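PDB 6Y4R: DotU family type IV/VI secretion system protein from Acinetobacter baumannii, which is the cytoplasmic domain of TssL, a DotU-family component of the type VI secretion system. Local coordinates for residues A150-G153 with D154-Y158; L48-S51 with A52-H56; E143-N146 with H147-R151. One frame throughout, in Å; residues are numbered along the deposited sequence.

Contact 1: A150-G153 with D154-Y158; sequences ARVG and DEIDY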
loop_
_atom_site.group_PDB
_atom_site.type_symbol
_atom_site.label_atom_id
_atom_site.label_comp_id
_atom_site.label_asym_id
_atom_site.label_seq_id
_atom_site.Cartn_x
_atom_site.Cartn_y
_atom_site.Cartn_z
ATOM N N ALA A 150 -5.979 5.596 -14.172
ATOM C CA ALA A 150 -7.280 6.011 -14.671
ATOM C C ALA A 150 -8.146 4.822 -15.058
ATOM O O ALA A 150 -9.342 4.792 -14.743
ATOM C CB ALA A 150 -7.098 6.946 -15.863
ATOM N N ARG A 151 -7.564 3.824 -15.730
ATOM C CA ARG A 151 -8.357 2.704 -16.240
ATOM C C ARG A 151 -8.601 1.609 -15.227
ATOM O O ARG A 151 -9.644 0.949 -15.288
ATOM C CB ARG A 151 -7.705 2.064 -17.449
ATOM C CG ARG A 151 -6.789 2.948 -18.191
ATOM C CD ARG A 151 -6.042 2.201 -19.210
ATOM N NE ARG A 151 -5.493 3.117 -20.216
ATOM C CZ ARG A 151 -4.834 2.759 -21.311
ATOM N NH1 ARG A 151 -4.661 1.491 -21.572
ATOM N NH2 ARG A 151 -4.398 3.691 -22.124
ATOM N N VAL A 152 -7.661 1.363 -14.321
ATOM C CA VAL A 152 -8.002 0.478 -13.224
ATOM C C VAL A 152 -9.171 1.068 -12.461
ATOM O O VAL A 152 -10.077 0.351 -12.024
ATOM C CB VAL A 152 -6.782 0.243 -12.323
ATOM C CG1 VAL A 152 -7.120 -0.701 -11.194
ATOM C CG2 VAL A 152 -5.643 -0.323 -13.131
ATOM N N GLY A 153 -9.199 2.397 -12.356
ATOM C CA GLY A 153 -10.337 3.069 -11.758
ATOM C C GLY A 153 -11.606 2.876 -12.559
ATOM O O GLY A 153 -12.698 2.751 -11.991
ATOM N N ASP A 154 -11.478 2.877 -13.895
ATOM C CA ASP A 154 -12.622 2.653 -14.772
ATOM C C ASP A 154 -13.151 1.237 -14.633
ATOM O O ASP A 154 -14.370 1.024 -14.624
ATOM C CB ASP A 154 -12.236 2.867 -16.243
ATOM C CG ASP A 154 -11.968 4.328 -16.602
ATOM O OD1 ASP A 154 -12.574 5.235 -15.983
ATOM O OD2 ASP A 154 -11.173 4.562 -17.547
ATOM N N GLU A 155 -12.243 0.252 -14.547
ATOM C CA GLU A 155 -12.651 -1.150 -14.429
ATOM C C GLU A 155 -13.372 -1.401 -13.116
ATOM O O GLU A 155 -14.325 -2.183 -13.064
ATOM C CB GLU A 155 -11.444 -2.071 -14.578
ATOM C CG GLU A 155 -11.010 -2.168 -16.000
ATOM C CD GLU A 155 -9.512 -2.192 -16.165
ATOM O OE1 GLU A 155 -8.785 -2.716 -15.273
ATOM O OE2 GLU A 155 -9.068 -1.629 -17.191
ATOM N N ILE A 156 -12.933 -0.753 -12.044
ATOM C CA ILE A 156 -13.647 -0.876 -10.785
ATOM C C ILE A 156 -15.034 -0.258 -10.899
ATOM O O ILE A 156 -16.021 -0.837 -10.431
ATOM C CB ILE A 156 -12.826 -0.262 -9.644
ATOM C CG1 ILE A 156 -11.523 -1.060 -9.488
ATOM C CG2 ILE A 156 -13.648 -0.299 -8.369
ATOM C CD1 ILE A 156 -10.614 -0.526 -8.427
ATOM N N ASP A 157 -15.140 0.923 -11.530
ATOM C CA ASP A 157 -16.463 1.497 -11.791
ATOM C C ASP A 157 -17.310 0.556 -12.638
ATOM O O ASP A 157 -18.521 0.435 -12.421
ATOM C CB ASP A 157 -16.364 2.834 -12.537
ATOM C CG ASP A 157 -15.910 3.990 -11.671
ATOM O OD1 ASP A 157 -16.091 3.953 -10.427
ATOM O OD2 ASP A 157 -15.414 4.977 -12.261
ATOM N N TYR A 158 -16.685 -0.117 -13.613
ATOM C CA TYR A 158 -17.404 -1.032 -14.500
ATOM C C TYR A 158 -17.877 -2.286 -13.776
ATOM O O TYR A 158 -18.965 -2.799 -14.069
ATOM C CB TYR A 158 -16.519 -1.398 -15.700
ATOM C CG TYR A 158 -17.072 -2.466 -16.638
ATOM C CD1 TYR A 158 -17.623 -2.132 -17.860
ATOM C CD2 TYR A 158 -17.034 -3.813 -16.302
ATOM C CE1 TYR A 158 -18.126 -3.118 -18.721
ATOM C CE2 TYR A 158 -17.528 -4.794 -17.151
ATOM C CZ TYR A 158 -18.069 -4.446 -18.355
ATOM O OH TYR A 158 -18.560 -5.444 -19.184
#
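V152 and I156 touch side by side, one turn apart on helix 143-159. CG1 of V152 lies 4.5 Å from CD1 of I156, a loose apolar contact between branch ends. The I156 chain also runs over the carbonyl of the turn before it. Its CG1 sits 3.2 Å from V152 O, because chi1 of -63° sets CG1 beside the backbone N and opposite the carbonyl carbon.

The next shell is the backbone ladder. I156 N donates to V152 O at 3.1 Å. E155 N donates to R151 O, and D157 N to G153 O. The bond from D154 N to A150 O is more bent, with 135° at the hydrogen, while the other three are straighter. These are the i to i+4 bonds of a regular alpha helix, the last helix of this all-helical DotU-type domain. The helix is amphipathic here. V152 and I156 are buried and face helix 119-130, where V152 meets L122 and I156 meets L119, E123 and H126. A150, R151, D154 and D157 are exposed.

E155 lies at the border of these two faces. Its chain bends at chi2, which lays the carboxylate back along the previous turn. E155 OE2 comes within 3.9 Å of CB of R151. The charge is not spent on R151, whose NE is 6.7 Å from OE2. Instead E155 OE1 makes a salt bridge to R112 of helix 100-114, and this ties the helix to a second neighbour. D154 also turns back toward its own helix, and its OD2 is 3.6 Å from CA of R151. The extended R151 chain carries its guanidinium away from both acids.

Contact 2: L48-S51 with A52-H56; sequences LQFS and ADDIH
S51 and D54 meet through a capping hydrogen bond. D54 N donates to S51 OG at 3.2 Å, and the bond is nearly straight at 165°. S51 can accept it because chi1 is 86°, which places OG between its own backbone N and carbonyl carbon and over the start of the helix. The backbone adds a second bond, from I55 N to S51 O at 3.1 Å, also close to straight.

S51 is therefore the N-cap of helix 52-71. Just before it, Q49 leaves helix 27-47 with a positive phi of 77° in a Schellman motif. One helix thus ends and the next begins within a few residues, as a short helix-to-helix turn.

The apolar contact joins F50 to I55. CB of F50 is 4.3 Å from CG1 of I55. Separately, the CD1 methyl of I55 lies near the carbonyl oxygen of F50. I55 also packs on E42, A45 and K46, so it fills the angle between the two helices. The F50 ring points away from I55, toward L4 of helix 4-7 and A120 of helix 119-130.

D54 is the buried acid of the contact. Its OD2 lies at the edge of the F50 ring, near the ring plane and 4.5 Å from CD1. Its OD1 forms a salt bridge with R118. This partner, together with the first turn of the helix, would be expected to favour the ionised carboxylate.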
loop_
_atom_site.group_PDB
_atom_site.type_symbol
_atom_site.label_atom_id
_atom_site.label_comp_id
_atom_site.label_asym_id
_atom_site.label_seq_id
_atom_site.Cartn_x
_atom_site.Cartn_y
_atom_site.Cartn_z
ATOM N N LEU A 48 -14.044 -11.654 8.962
ATOM C CA LEU A 48 -15.065 -11.287 8.004
ATOM C C LEU A 48 -14.988 -12.147 6.765
ATOM O O LEU A 48 -15.738 -11.914 5.817
ATOM C CB LEU A 48 -14.978 -9.799 7.652
ATOM C CG LEU A 48 -15.330 -8.765 8.739
ATOM C CD1 LEU A 48 -15.119 -7.327 8.231
ATOM C CD2 LEU A 48 -16.761 -8.950 9.258
ATOM N N GLN A 49 -14.097 -13.137 6.774
ATOM C CA GLN A 49 -14.091 -14.258 5.852
ATOM C C GLN A 49 -13.535 -13.866 4.487
ATOM O O GLN A 49 -13.873 -14.501 3.484
ATOM C CB GLN A 49 -15.504 -14.859 5.725
ATOM C CG GLN A 49 -16.210 -15.051 7.093
ATOM C CD GLN A 49 -16.639 -16.461 7.414
ATOM O OE1 GLN A 49 -16.255 -17.410 6.740
ATOM N NE2 GLN A 49 -17.442 -16.607 8.466
ATOM N N PHE A 50 -12.700 -12.825 4.411
ATOM C CA PHE A 50 -11.984 -12.564 3.171
ATOM C C PHE A 50 -10.949 -13.662 2.957
ATOM O O PHE A 50 -10.365 -14.184 3.909
ATOM C CB PHE A 50 -11.272 -11.209 3.191
ATOM C CG PHE A 50 -12.182 -10.006 3.212
ATOM C CD1 PHE A 50 -12.484 -9.334 2.035
ATOM C CD2 PHE A 50 -12.704 -9.528 4.402
ATOM C CE1 PHE A 50 -13.305 -8.226 2.039
ATOM C CE2 PHE A 50 -13.525 -8.414 4.418
ATOM C CZ PHE A 50 -13.824 -7.766 3.233
ATOM N N SER A 51 -10.699 -13.986 1.689
ATOM C CA SER A 51 -9.766 -15.050 1.364
ATOM C C SER A 51 -8.360 -14.669 1.806
ATOM O O SER A 51 -8.009 -13.488 1.883
ATOM C CB SER A 51 -9.789 -15.344 -0.136
ATOM O OG SER A 51 -8.909 -14.481 -0.834
ATOM N N ALA A 52 -7.549 -15.699 2.080
ATOM C CA ALA A 52 -6.169 -15.497 2.518
ATOM C C ALA A 52 -5.345 -14.730 1.496
ATOM O O ALA A 52 -4.418 -14.007 1.879
ATOM C CB ALA A 52 -5.508 -16.841 2.820
ATOM N N ASP A 53 -5.649 -14.868 0.199
ATOM C CA ASP A 53 -4.885 -14.109 -0.789
ATOM C C ASP A 53 -5.266 -12.634 -0.780
ATOM O O ASP A 53 -4.391 -11.770 -0.933
ATOM C CB ASP A 53 -5.062 -14.691 -2.190
ATOM C CG ASP A 53 -4.845 -16.182 -2.234
ATOM O OD1 ASP A 53 -3.694 -16.615 -2.461
ATOM O OD2 ASP A 53 -5.826 -16.932 -2.055
ATOM N N ASP A 54 -6.556 -12.319 -0.573
ATOM C CA ASP A 54 -6.967 -10.915 -0.472
ATOM C C ASP A 54 -6.291 -10.235 0.713
ATOM O O ASP A 54 -5.736 -9.141 0.572
ATOM C CB ASP A 54 -8.495 -10.785 -0.354
ATOM C CG ASP A 54 -9.228 -10.933 -1.701
ATOM O OD1 ASP A 54 -8.571 -11.239 -2.722
ATOM O OD2 ASP A 54 -10.467 -10.701 -1.737
ATOM N N ILE A 55 -6.274 -10.902 1.872
ATOM C CA ILE A 55 -5.615 -10.344 3.055
ATOM C C ILE A 55 -4.129 -10.151 2.783
ATOM O O ILE A 55 -3.551 -9.092 3.075
ATOM C CB ILE A 55 -5.836 -11.260 4.279
ATOM C CG1 ILE A 55 -7.286 -11.252 4.778
ATOM C CG2 ILE A 55 -4.867 -10.883 5.425
ATOM C CD1 ILE A 55 -7.683 -12.570 5.437
ATOM N N HIS A 56 -3.497 -11.183 2.215
ATOM C CA HIS A 56 -2.061 -11.155 1.925
ATOM C C HIS A 56 -1.729 -10.017 0.966
ATOM O O HIS A 56 -0.750 -9.288 1.165
ATOM C CB HIS A 56 -1.642 -12.513 1.330
ATOM C CG HIS A 56 -0.215 -12.613 0.890
ATOM N ND1 HIS A 56 0.796 -13.048 1.716
ATOM C CD2 HIS A 56 0.374 -12.325 -0.298
ATOM C CE1 HIS A 56 1.945 -13.047 1.052
ATOM N NE2 HIS A 56 1.721 -12.599 -0.171
#

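Contact 3: E143-N146 with H147-R151; sequences ESLN and HLVAR
L145 packs against both L148 and V149, three and four residues further along the first turns of helix 143-159. CD1 of L145 is 4.3 Å from CD2 of L148, a contact between methyl ends. CG of L145 also lies 4.2 Å from CG2 of V149. In V149, chi1 of -179° puts CG1 opposite the backbone N and leaves CG2 beside it. CG2 then rests over the carbonyl of the previous turn. The apolar face continues outside the segment. L145 and L148 both touch F105 of helix 100-114 and Y137 of the preceding loop. L145 and V149 both touch L129 of helix 119-130.

The backbone bonds run from one turn to the next. V149 N donates to L145 O at 2.9 Å, and H147 N donates to E143 O at 3.1 Å. L148 N reaches S144 O at 3.2 Å with 150° at the hydrogen. A150 N donates to N146 O at 2.9 Å, with a similar bend, and the methyl of A150 lies 3.4 Å from that oxygen.

The polar side chains stand apart from the apolar row. E143, S144, N146 and H147 are exposed. The extended R151 chain runs back past H147, but its modelled placement beside the imidazole is doubtful.

The chemistry is divided by side of the helix. Aliphatic branches at L145, L148 and V149 meet the helices and loop beneath, while E143, N146 and H147 lie on the exposed side. Packing, more than side-chain polar bonding, thus appears to seat the start of this helix on the domain.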
loop_
_atom_site.group_PDB
_atom_site.type_symbol
_atom_site.label_atom_id
_atom_site.label_comp_id
_atom_site.label_asym_id
_atom_site.label_seq_id
_atom_site.Cartn_x
_atom_site.Cartn_y
_atom_site.Cartn_z
ATOM N N GLU A 143 3.517 9.640 -17.242
ATOM C CA GLU A 143 2.173 9.703 -17.805
ATOM C C GLU A 143 1.604 8.307 -18.003
ATOM O O GLU A 143 0.381 8.115 -17.973
ATOM C CB GLU A 143 2.125 10.524 -19.094
ATOM C CG GLU A 143 2.407 12.011 -18.868
ATOM C CD GLU A 143 2.992 12.715 -20.082
ATOM O OE1 GLU A 143 3.332 12.040 -21.077
ATOM O OE2 GLU A 143 3.116 13.960 -20.035
ATOM N N SER A 144 2.478 7.334 -18.274
ATOM C CA SER A 144 2.025 5.956 -18.389
ATOM C C SER A 144 1.365 5.507 -17.094
ATOM O O SER A 144 0.452 4.676 -17.116
ATOM C CB SER A 144 3.187 5.036 -18.765
ATOM O OG SER A 144 2.745 3.705 -18.937
ATOM N N LEU A 145 1.798 6.053 -15.957
ATOM C CA LEU A 145 1.221 5.613 -14.693
ATOM C C LEU A 145 -0.131 6.269 -14.434
ATOM O O LEU A 145 -1.055 5.615 -13.943
ATOM C CB LEU A 145 2.183 5.912 -13.546
ATOM C CG LEU A 145 1.618 5.639 -12.154
ATOM C CD1 LEU A 145 1.544 4.134 -11.882
ATOM C CD2 LEU A 145 2.457 6.343 -11.115
ATOM N N ASN A 146 -0.303 7.532 -14.814
ATOM C CA ASN A 146 -1.622 8.133 -14.660
ATOM C C ASN A 146 -2.658 7.428 -15.521
ATOM O O ASN A 146 -3.788 7.189 -15.074
ATOM C CB ASN A 146 -1.557 9.624 -14.981
ATOM C CG ASN A 146 -0.848 10.426 -13.908
ATOM O OD1 ASN A 146 -0.539 9.924 -12.811
ATOM N ND2 ASN A 146 -0.530 11.670 -14.242
ATOM N N HIS A 147 -2.303 7.068 -16.754
ATOM C CA HIS A 147 -3.298 6.360 -17.549
ATOM C C HIS A 147 -3.605 4.999 -16.943
ATOM O O HIS A 147 -4.748 4.547 -16.994
ATOM C CB HIS A 147 -2.902 6.287 -19.023
ATOM C CG HIS A 147 -4.072 6.453 -19.929
ATOM N ND1 HIS A 147 -3.976 6.569 -21.294
ATOM C CD2 HIS A 147 -5.393 6.556 -19.641
ATOM C CE1 HIS A 147 -5.192 6.728 -21.808
ATOM N NE2 HIS A 147 -6.074 6.719 -20.824
ATOM N N LEU A 148 -2.616 4.333 -16.345
ATOM C CA LEU A 148 -2.920 3.049 -15.707
ATOM C C LEU A 148 -3.852 3.235 -14.519
ATOM O O LEU A 148 -4.820 2.479 -14.356
ATOM C CB LEU A 148 -1.647 2.338 -15.261
ATOM C CG LEU A 148 -1.810 1.260 -14.187
ATOM C CD1 LEU A 148 -2.537 0.075 -14.724
ATOM C CD2 LEU A 148 -0.443 0.830 -13.748
ATOM N N VAL A 149 -3.607 4.268 -13.706
ATOM C CA VAL A 149 -4.481 4.542 -12.573
ATOM C C VAL A 149 -5.881 4.870 -13.057
ATOM O O VAL A 149 -6.874 4.452 -12.454
ATOM C CB VAL A 149 -3.901 5.686 -11.722
ATOM C CG1 VAL A 149 -4.805 5.965 -10.528
ATOM C CG2 VAL A 149 -2.486 5.338 -11.263
ATOM N N ALA A 150 -5.979 5.596 -14.172
ATOM C CA ALA A 150 -7.280 6.011 -14.671
ATOM C C ALA A 150 -8.146 4.822 -15.058
ATOM O O ALA A 150 -9.342 4.792 -14.743
ATOM C CB ALA A 150 -7.098 6.946 -15.863
ATOM N N ARG A 151 -7.564 3.824 -15.730
ATOM C CA ARG A 151 -8.357 2.704 -16.240
ATOM C C ARG A 151 -8.601 1.609 -15.227
ATOM O O ARG A 151 -9.644 0.949 -15.288
ATOM C CB ARG A 151 -7.705 2.064 -17.449
ATOM C CG ARG A 151 -6.789 2.948 -18.191
ATOM C CD ARG A 151 -6.042 2.201 -19.210
ATOM N NE ARG A 151 -5.493 3.117 -20.216
ATOM C CZ ARG A 151 -4.834 2.759 -21.311
ATOM N NH1 ARG A 151 -4.661 1.491 -21.572
ATOM N NH2 ARG A 151 -4.398 3.691 -22.124
#

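In the fold
Contact 2 comes first along the chain, at the turn between helices 27-47 and 52-71. Contacts 3 and 1 follow in that order on helix 143-159. They share A150 and R151, and their centres are 11 Å apart. Contact 2 stands off from both: its centre is 22 Å from that of contact 1 and 27 Å from that of contact 3, and it touches neither. Helix 119-130 links the three regions, since side chains from each contact rest on it. Contacts 1 and 3 cover successive turns of the last helix, whose apolar side rests on helix 119-130 while the rest is largely exposed. Contact 2 describes a turn between earlier helices of the same all-helical domain.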